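Local coordinates for protein arginase (Thermus thermophilus, PDB 2EF5) that probably hydrolyses L-arginine to L-ornithine and urea, using two manganese ions per subunit, at residues Val6-Asp11 against His96-Gly101; Gly46-Ser51 against Leu74-Arg79; Gly101-Ala106 against Pro211-Leu216. All coordinates share one frame; numbering follows the deposited sequence.

Interaction 1: residues Val6-Asp11 against His96-Gly101. With MN (manganese (II) ion), chain H; LYS (lysine), chain K.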
loop_
_atom_site.group_PDB
_atom_site.type_symbol
_atom_site.label_atom_id
_atom_site.label_comp_id
_atom_site.label_asym_id
_atom_site.label_seq_id
_atom_site.Cartn_x
_atom_site.Cartn_y
_atom_site.Cartn_z
ATOM N N VAL A 6 -32.321 10.538 35.041
ATOM C CA VAL A 6 -33.420 11.234 34.385
ATOM C C VAL A 6 -33.743 10.540 33.068
ATOM O O VAL A 6 -32.843 10.130 32.334
ATOM C CB VAL A 6 -33.080 12.710 34.116
ATOM C CG1 VAL A 6 -31.868 12.814 33.215
ATOM C CG2 VAL A 6 -34.267 13.400 33.478
ATOM N N GLY A 7 -35.031 10.399 32.777
ATOM C CA GLY A 7 -35.430 9.740 31.546
ATOM C C GLY A 7 -35.945 10.688 30.483
ATOM O O GLY A 7 -36.461 11.769 30.778
ATOM N N VAL A 8 -35.782 10.279 29.233
ATOM C CA VAL A 8 -36.250 11.054 28.094
ATOM C C VAL A 8 -36.977 10.068 27.177
ATOM O O VAL A 8 -36.377 9.478 26.283
ATOM C CB VAL A 8 -35.077 11.706 27.328
ATOM C CG1 VAL A 8 -35.608 12.646 26.255
ATOM C CG2 VAL A 8 -34.188 12.463 28.290
ATOM N N PRO A 9 -38.285 9.862 27.409
ATOM C CA PRO A 9 -39.089 8.940 26.606
ATOM C C PRO A 9 -39.392 9.535 25.239
ATOM O O PRO A 9 -40.546 9.756 24.881
ATOM C CB PRO A 9 -40.335 8.761 27.457
ATOM C CG PRO A 9 -40.512 10.124 28.038
ATOM C CD PRO A 9 -39.106 10.489 28.461
ATOM N N MET A 10 -38.336 9.784 24.478
ATOM C CA MET A 10 -38.459 10.387 23.161
ATOM C C MET A 10 -38.330 9.371 22.033
ATOM O O MET A 10 -37.389 8.572 21.991
ATOM C CB MET A 10 -37.397 11.479 23.019
ATOM C CG MET A 10 -37.426 12.267 21.723
ATOM S SD MET A 10 -36.202 13.600 21.793
ATOM C CE MET A 10 -34.773 12.753 21.310
ATOM N N ASP A 11 -39.294 9.413 21.125
ATOM C CA ASP A 11 -39.339 8.532 19.973
ATOM C C ASP A 11 -39.914 9.389 18.851
ATOM O O ASP A 11 -41.068 9.218 18.448
ATOM C CB ASP A 11 -40.270 7.348 20.241
ATOM C CG ASP A 11 -40.177 6.279 19.174
ATOM O OD1 ASP A 11 -39.981 6.628 17.993
ATOM O OD2 ASP A 11 -40.313 5.084 19.511
ATOM N N HIS A 96 -31.428 8.634 20.427
ATOM C CA HIS A 96 -30.091 9.097 20.774
ATOM C C HIS A 96 -30.022 10.618 20.614
ATOM O O HIS A 96 -29.055 11.252 21.032
ATOM C CB HIS A 96 -29.052 8.437 19.869
ATOM C CG HIS A 96 -27.716 8.276 20.532
ATOM N ND1 HIS A 96 -26.786 7.350 20.095
ATOM C CD2 HIS A 96 -27.193 8.865 21.618
ATOM C CE1 HIS A 96 -25.746 7.381 20.908
ATOM N NE2 HIS A 96 -25.958 8.286 21.840
ATOM N N SER A 97 -31.052 11.192 19.998
ATOM C CA SER A 97 -31.132 12.638 19.794
ATOM C C SER A 97 -31.014 13.362 21.127
ATOM O O SER A 97 -30.523 14.482 21.182
ATOM C CB SER A 97 -32.467 13.019 19.149
ATOM O OG SER A 97 -32.616 12.436 17.868
ATOM N N LEU A 98 -31.471 12.717 22.197
ATOM C CA LEU A 98 -31.419 13.310 23.532
ATOM C C LEU A 98 -30.005 13.700 23.942
ATOM O O LEU A 98 -29.818 14.570 24.796
ATOM C CB LEU A 98 -32.008 12.343 24.569
ATOM C CG LEU A 98 -31.242 11.044 24.846
ATOM C CD1 LEU A 98 -30.050 11.305 25.758
ATOM C CD2 LEU A 98 -32.184 10.051 25.512
ATOM N N SER A 99 -29.006 13.064 23.335
ATOM C CA SER A 99 -27.620 13.368 23.675
ATOM C C SER A 99 -27.208 14.802 23.364
ATOM O O SER A 99 -26.246 15.300 23.948
ATOM C CB SER A 99 -26.665 12.389 22.982
ATOM O OG SER A 99 -26.767 11.095 23.569
ATOM N N MET A 100 -27.920 15.468 22.457
ATOM C CA MET A 100 -27.584 16.850 22.141
ATOM C C MET A 100 -27.767 17.658 23.418
ATOM O O MET A 100 -26.988 18.560 23.716
ATOM C CB MET A 100 -28.501 17.398 21.043
ATOM C CG MET A 100 -28.346 16.719 19.692
ATOM S SD MET A 100 -29.377 17.471 18.403
ATOM C CE MET A 100 -31.000 17.000 18.943
ATOM N N GLY A 101 -28.806 17.318 24.170
ATOM C CA GLY A 101 -29.074 18.012 25.416
ATOM C C GLY A 101 -28.287 17.464 26.595
ATOM O O GLY A 101 -27.838 18.230 27.450
HETATM MN MN MN H . -26.868 6.200 18.216
HETATM N N LYS K . -44.395 2.637 32.372
HETATM C CA LYS K . -44.014 4.088 31.755
HETATM C C LYS K . -45.377 5.000 31.966
HETATM O O LYS K . -45.273 6.014 32.679
HETATM C CB LYS K . -43.663 3.745 30.232
HETATM C CG LYS K . -42.680 4.447 29.080
HETATM C CD LYS K . -42.893 4.456 27.549
HETATM C CE LYS K . -42.304 5.933 26.980
HETATM N NZ LYS K . -43.074 7.428 26.800
HETATM O OXT LYS K . -46.537 4.843 31.462
#
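V8, near the end of strand 2-8, and L98, by the N-terminal end of helix 99-107, mark the nearest approach of the two backbones, 7.0 Å between their CA atoms. Beyond V8 the chain bends through an inverse gamma turn centred on P9, closed by a weak 2.7 Å bond from M10 N to V8 O. Across this turn P9 faces away to line the pocket of a bound lysine, while V8 and M10 direct their CB atoms to 96-101. The isopropyl group of V8 and the isobutyl group of L98 meet at a slant: V8 CB lies 3.8 Å from L98 CD2. V8 CG1, anti to its own N (chi1 -173°), rests 4.0 Å from L98 CB. M10 reaches out extended and then bends at chi3 (84°), which brings its methyl CE to 4.3 Å from L98 CB and alongside S97, where the modelled fit is too tight to be reliable. H96 turns the other way: its ND1 binds manganese at 2.2 Å, and D118, D122 and D217 complete the protein ligands of that ion. S99 OG sits in plane at the edge of the H96 ring, and the ring of W116 stacks with that of H96. Around the apolar patch, L76 of helix 66-81 touches V8, V91 of strand 87-93 touches both V8 and L98, and V261 of strand 255-261 touches L98.

Interaction 2: residues Gly46-Ser51 against Leu74-Arg79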
loop_
_atom_site.group_PDB
_atom_site.type_symbol
_atom_site.label_atom_id
_atom_site.label_comp_id
_atom_site.label_asym_id
_atom_site.label_seq_id
_atom_site.Cartn_x
_atom_site.Cartn_y
_atom_site.Cartn_z
ATOM N N GLY A 46 -37.222 11.618 37.483
ATOM C CA GLY A 46 -38.399 11.415 36.658
ATOM C C GLY A 46 -38.070 11.575 35.186
ATOM O O GLY A 46 -36.930 11.359 34.779
ATOM N N ASP A 47 -39.054 11.956 34.380
ATOM C CA ASP A 47 -38.816 12.125 32.948
ATOM C C ASP A 47 -38.995 13.554 32.473
ATOM O O ASP A 47 -39.765 14.320 33.043
ATOM C CB ASP A 47 -39.758 11.254 32.111
ATOM C CG ASP A 47 -39.506 9.773 32.275
ATOM O OD1 ASP A 47 -38.395 9.384 32.680
ATOM O OD2 ASP A 47 -40.430 8.990 31.979
ATOM N N VAL A 48 -38.274 13.897 31.412
ATOM C CA VAL A 48 -38.376 15.209 30.795
ATOM C C VAL A 48 -39.594 15.128 29.885
ATOM O O VAL A 48 -39.761 14.158 29.148
ATOM C CB VAL A 48 -37.132 15.518 29.940
ATOM C CG1 VAL A 48 -37.421 16.668 28.980
ATOM C CG2 VAL A 48 -35.959 15.871 30.846
ATOM N N PRO A 49 -40.471 16.141 29.932
ATOM C CA PRO A 49 -41.672 16.142 29.090
ATOM C C PRO A 49 -41.332 16.043 27.600
ATOM O O PRO A 49 -40.459 16.756 27.113
ATOM C CB PRO A 49 -42.335 17.477 29.437
ATOM C CG PRO A 49 -41.895 17.719 30.855
ATOM C CD PRO A 49 -40.437 17.330 30.801
ATOM N N VAL A 50 -42.008 15.154 26.883
ATOM C CA VAL A 50 -41.758 15.024 25.452
ATOM C C VAL A 50 -43.053 15.060 24.655
ATOM O O VAL A 50 -43.917 14.203 24.818
ATOM C CB VAL A 50 -41.023 13.716 25.103
ATOM C CG1 VAL A 50 -40.673 13.708 23.626
ATOM C CG2 VAL A 50 -39.763 13.585 25.936
ATOM N N SER A 51 -43.179 16.059 23.788
ATOM C CA SER A 51 -44.364 16.204 22.949
ATOM C C SER A 51 -43.946 16.171 21.484
ATOM O O SER A 51 -43.228 17.056 21.020
ATOM C CB SER A 51 -45.075 17.519 23.261
ATOM N N LEU A 74 -33.575 20.733 25.130
ATOM C CA LEU A 74 -33.243 21.970 25.830
ATOM C C LEU A 74 -33.639 21.876 27.303
ATOM O O LEU A 74 -32.914 22.335 28.180
ATOM C CB LEU A 74 -33.946 23.162 25.159
ATOM C CG LEU A 74 -33.461 24.566 25.539
ATOM C CD1 LEU A 74 -31.950 24.663 25.349
ATOM C CD2 LEU A 74 -34.185 25.604 24.679
ATOM N N VAL A 75 -34.790 21.271 27.570
ATOM C CA VAL A 75 -35.246 21.101 28.943
ATOM C C VAL A 75 -34.249 20.180 29.647
ATOM O O VAL A 75 -33.889 20.406 30.804
ATOM C CB VAL A 75 -36.656 20.466 28.994
ATOM C CG1 VAL A 75 -37.044 20.143 30.431
ATOM C CG2 VAL A 75 -37.670 21.414 28.380
ATOM N N LEU A 76 -33.806 19.146 28.937
ATOM C CA LEU A 76 -32.838 18.200 29.488
ATOM C C LEU A 76 -31.522 18.910 29.804
ATOM O O LEU A 76 -30.971 18.752 30.889
ATOM C CB LEU A 76 -32.585 17.061 28.497
ATOM C CG LEU A 76 -31.487 16.052 28.845
ATOM C CD1 LEU A 76 -31.842 15.329 30.136
ATOM C CD2 LEU A 76 -31.333 15.056 27.700
ATOM N N LYS A 77 -31.022 19.690 28.851
ATOM C CA LYS A 77 -29.775 20.416 29.045
ATOM C C LYS A 77 -29.846 21.277 30.303
ATOM O O LYS A 77 -28.947 21.247 31.138
ATOM C CB LYS A 77 -29.485 21.299 27.830
ATOM C CG LYS A 77 -28.276 22.213 27.979
ATOM C CD LYS A 77 -28.160 23.153 26.790
ATOM C CE LYS A 77 -27.027 24.151 26.976
ATOM N NZ LYS A 77 -26.938 25.095 25.821
ATOM N N GLU A 78 -30.928 22.036 30.438
ATOM C CA GLU A 78 -31.106 22.916 31.589
ATOM C C GLU A 78 -31.196 22.149 32.898
ATOM O O GLU A 78 -30.668 22.586 33.922
ATOM C CB GLU A 78 -32.362 23.763 31.403
ATOM C CG GLU A 78 -32.389 24.502 30.082
ATOM C CD GLU A 78 -33.649 25.315 29.891
ATOM O OE1 GLU A 78 -34.755 24.769 30.100
ATOM O OE2 GLU A 78 -33.529 26.501 29.520
ATOM N N ARG A 79 -31.876 21.006 32.860
ATOM C CA ARG A 79 -32.032 20.178 34.046
ATOM C C ARG A 79 -30.687 19.660 34.543
ATOM O O ARG A 79 -30.430 19.643 35.744
ATOM C CB ARG A 79 -32.962 18.998 33.751
ATOM C CG ARG A 79 -33.220 18.117 34.956
ATOM C CD ARG A 79 -34.215 18.746 35.918
ATOM N NE ARG A 79 -34.025 18.261 37.283
ATOM C CZ ARG A 79 -35.010 18.086 38.158
ATOM N NH1 ARG A 79 -36.263 18.352 37.809
ATOM N NH2 ARG A 79 -34.744 17.656 39.386
#
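This is a small, wholly apolar contact between V48 and P49, directly after strand 41-47, and V75 and L76 on helix 66-81, partly buried at the border of the sheet. V48 does most of the touching from its segment, and the backbones come nearest where the V48 and L76 CA atoms stand 6.4 Å apart. The two methyls of V48 split the work. CG1, anti to the backbone N (chi1 163°), meets V75 CG1 at 3.8 Å; the two valines slide past one another in opposite directions, with V48 CG1 also 3.9 Å from V75 CB. V48 CG2 instead comes down on the helix backbone, 4.1 Å from L76 CA, with L76 CD1 at 4.2 Å. Strand 41-47, helix 66-81 and strand 87-93 form a beta-alpha-beta crossover of the parallel arginase sheet, and strand 2-8 lies between the two strands so joined; V48 therefore packs near the start of the connection against the helix within it. V6 of strand 2-8 touches both V48 and L76, extending the apolar patch inward. D47, before V48, has its carboxylate in a salt bridge with R27. On the outer rim the P49 ring approaches V75 more loosely, its CD 4.4 Å from V75 CG1, and both of these residues are exposed.

Interaction 3: residues Gly101-Ala106 against Pro211-Leu216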
loop_
_atom_site.group_PDB
_atom_site.type_symbol
_atom_site.label_atom_id
_atom_site.label_comp_id
_atom_site.label_asym_id
_atom_site.label_seq_id
_atom_site.Cartn_x
_atom_site.Cartn_y
_atom_site.Cartn_z
ATOM N N GLY A 101 -28.806 17.318 24.170
ATOM C CA GLY A 101 -29.074 18.012 25.416
ATOM C C GLY A 101 -28.287 17.464 26.595
ATOM O O GLY A 101 -27.838 18.230 27.450
ATOM N N SER A 102 -28.100 16.145 26.650
ATOM C CA SER A 102 -27.376 15.556 27.773
ATOM C C SER A 102 -25.906 15.946 27.802
ATOM O O SER A 102 -25.392 16.336 28.854
ATOM C CB SER A 102 -27.514 14.026 27.783
ATOM O OG SER A 102 -26.829 13.427 26.701
ATOM N N VAL A 103 -25.230 15.861 26.659
ATOM C CA VAL A 103 -23.815 16.210 26.601
ATOM C C VAL A 103 -23.603 17.694 26.869
ATOM O O VAL A 103 -22.765 18.062 27.689
ATOM C CB VAL A 103 -23.191 15.838 25.232
ATOM C CG1 VAL A 103 -21.724 16.261 25.191
ATOM C CG2 VAL A 103 -23.298 14.331 25.009
ATOM N N ALA A 104 -24.373 18.540 26.187
ATOM C CA ALA A 104 -24.269 19.985 26.361
ATOM C C ALA A 104 -24.564 20.370 27.807
ATOM O O ALA A 104 -23.902 21.236 28.377
ATOM C CB ALA A 104 -25.240 20.698 25.423
ATOM N N GLY A 105 -25.559 19.720 28.398
ATOM C CA GLY A 105 -25.922 20.018 29.769
ATOM C C GLY A 105 -24.906 19.509 30.773
ATOM O O GLY A 105 -24.506 20.245 31.674
ATOM N N ALA A 106 -24.481 18.257 30.615
ATOM C CA ALA A 106 -23.510 17.640 31.521
ATOM C C ALA A 106 -22.110 18.243 31.415
ATOM O O ALA A 106 -21.316 18.143 32.351
ATOM C CB ALA A 106 -23.441 16.124 31.267
ATOM N N PRO A 211 -12.505 15.317 31.457
ATOM C CA PRO A 211 -13.570 14.570 32.130
ATOM C C PRO A 211 -14.256 13.866 30.960
ATOM O O PRO A 211 -14.279 14.394 29.844
ATOM C CB PRO A 211 -14.432 15.667 32.745
ATOM C CG PRO A 211 -14.201 16.847 31.834
ATOM C CD PRO A 211 -12.718 16.770 31.582
ATOM N N LEU A 212 -14.814 12.688 31.192
ATOM C CA LEU A 212 -15.418 11.953 30.094
ATOM C C LEU A 212 -16.911 11.704 30.183
ATOM O O LEU A 212 -17.433 11.359 31.246
ATOM C CB LEU A 212 -14.708 10.613 29.950
ATOM C CG LEU A 212 -13.190 10.673 29.769
ATOM C CD1 LEU A 212 -12.630 9.257 29.824
ATOM C CD2 LEU A 212 -12.847 11.344 28.442
ATOM N N HIS A 213 -17.589 11.896 29.052
ATOM C CA HIS A 213 -19.019 11.632 28.951
ATOM C C HIS A 213 -19.144 10.391 28.076
ATOM O O HIS A 213 -18.630 10.350 26.957
ATOM C CB HIS A 213 -19.767 12.787 28.279
ATOM C CG HIS A 213 -21.217 12.502 28.045
ATOM N ND1 HIS A 213 -21.665 11.767 26.969
ATOM C CD2 HIS A 213 -22.313 12.787 28.786
ATOM C CE1 HIS A 213 -22.973 11.610 27.059
ATOM N NE2 HIS A 213 -23.391 12.218 28.155
ATOM N N VAL A 214 -19.814 9.371 28.584
ATOM C CA VAL A 214 -19.980 8.147 27.815
ATOM C C VAL A 214 -21.417 8.035 27.317
ATOM O O VAL A 214 -22.352 8.087 28.102
ATOM C CB VAL A 214 -19.647 6.906 28.672
ATOM C CG1 VAL A 214 -19.947 5.630 27.880
ATOM C CG2 VAL A 214 -18.183 6.945 29.096
ATOM N N SER A 215 -21.588 7.896 26.011
ATOM C CA SER A 215 -22.920 7.771 25.448
ATOM C C SER A 215 -23.022 6.353 24.905
ATOM O O SER A 215 -22.402 6.014 23.900
ATOM C CB SER A 215 -23.128 8.805 24.333
ATOM O OG SER A 215 -24.502 8.933 24.033
ATOM N N LEU A 216 -23.815 5.527 25.576
ATOM C CA LEU A 216 -23.959 4.132 25.189
ATOM C C LEU A 216 -25.265 3.792 24.476
ATOM O O LEU A 216 -26.345 3.841 25.065
ATOM C CB LEU A 216 -23.787 3.248 26.439
ATOM C CG LEU A 216 -23.931 1.727 26.326
ATOM C CD1 LEU A 216 -22.900 1.164 25.347
ATOM C CD2 LEU A 216 -23.742 1.110 27.717
#
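V103 and H213, whose CA atoms are 7.0 Å apart, mark the closest backbone approach of a helix and a strand that run nearly antiparallel: the axes of 101-106 and 212-216 come within 9.9 Å at an angle of 167°. H213 carries the contact from the strand. With CG anti to the backbone N (chi1 175°), its imidazole stands out from the sheet toward the helix, where S102, V103 and A106 gather round it. V103 supplies a CH-pi contact: its methyl CG2 sits over one face of the ring, 3.7 Å from the ring centroid and 22° off the normal, displaced toward the rim. The CB of V103 does not point straight at the strand; CG2, the branch anti to the carbonyl carbon, is the one that reaches across. A106 CB comes in obliquely, as does the S102 hydroxyl, but the latter is engaged elsewhere: S102 OG is hydrogen-bonded to D259 of the adjacent strand 255-261. D259 also touches the H213 side chain, and S257 of the same strand packs on both H213 and A106. On the other side, V114 of strand 113-117 touches V103. Two residues along from H213, S215 also directs its CB toward the helix, and its hydroxyl, bonded to D259 and S99 as well, bonds to H96 NE2, a second-shell partner that probably helps to position this manganese ligand; D217, at the end of the strand, binds both ions itself. The side chain of H213 is about 11 Å from a manganese ion, among buried residues. Its ring offers the helix a flat aromatic surface, so that this interface holds by methyl-to-ring packing, while the polar groups of S102 and S215 make their hydrogen bonds with residues outside the two segments.

All three contacts lie along one parallel sheet, at its strands or the loops that leave them. Interactions 1 and 3 are fully buried and involve helix 99-107 and the residues leading into it, their segments sharing G101; interaction 2 lies toward the sheet border and is partly exposed. Interactions 1 and 2 meet directly, since strands 2-8 and 41-47 are neighbours: G7 O probably accepts a hydrogen bond from V48 N, at 2.9 Å. Helices 66-81 and 99-107 also touch, L76 CD2 packing 3.6 Å from S102 N. Chemistry follows position: aliphatic side chains alone at the border, aliphatic groups and a methionine beside a metal ligand in interaction 1, and a methyl over an imidazole near the middle of the sheet in interaction 3.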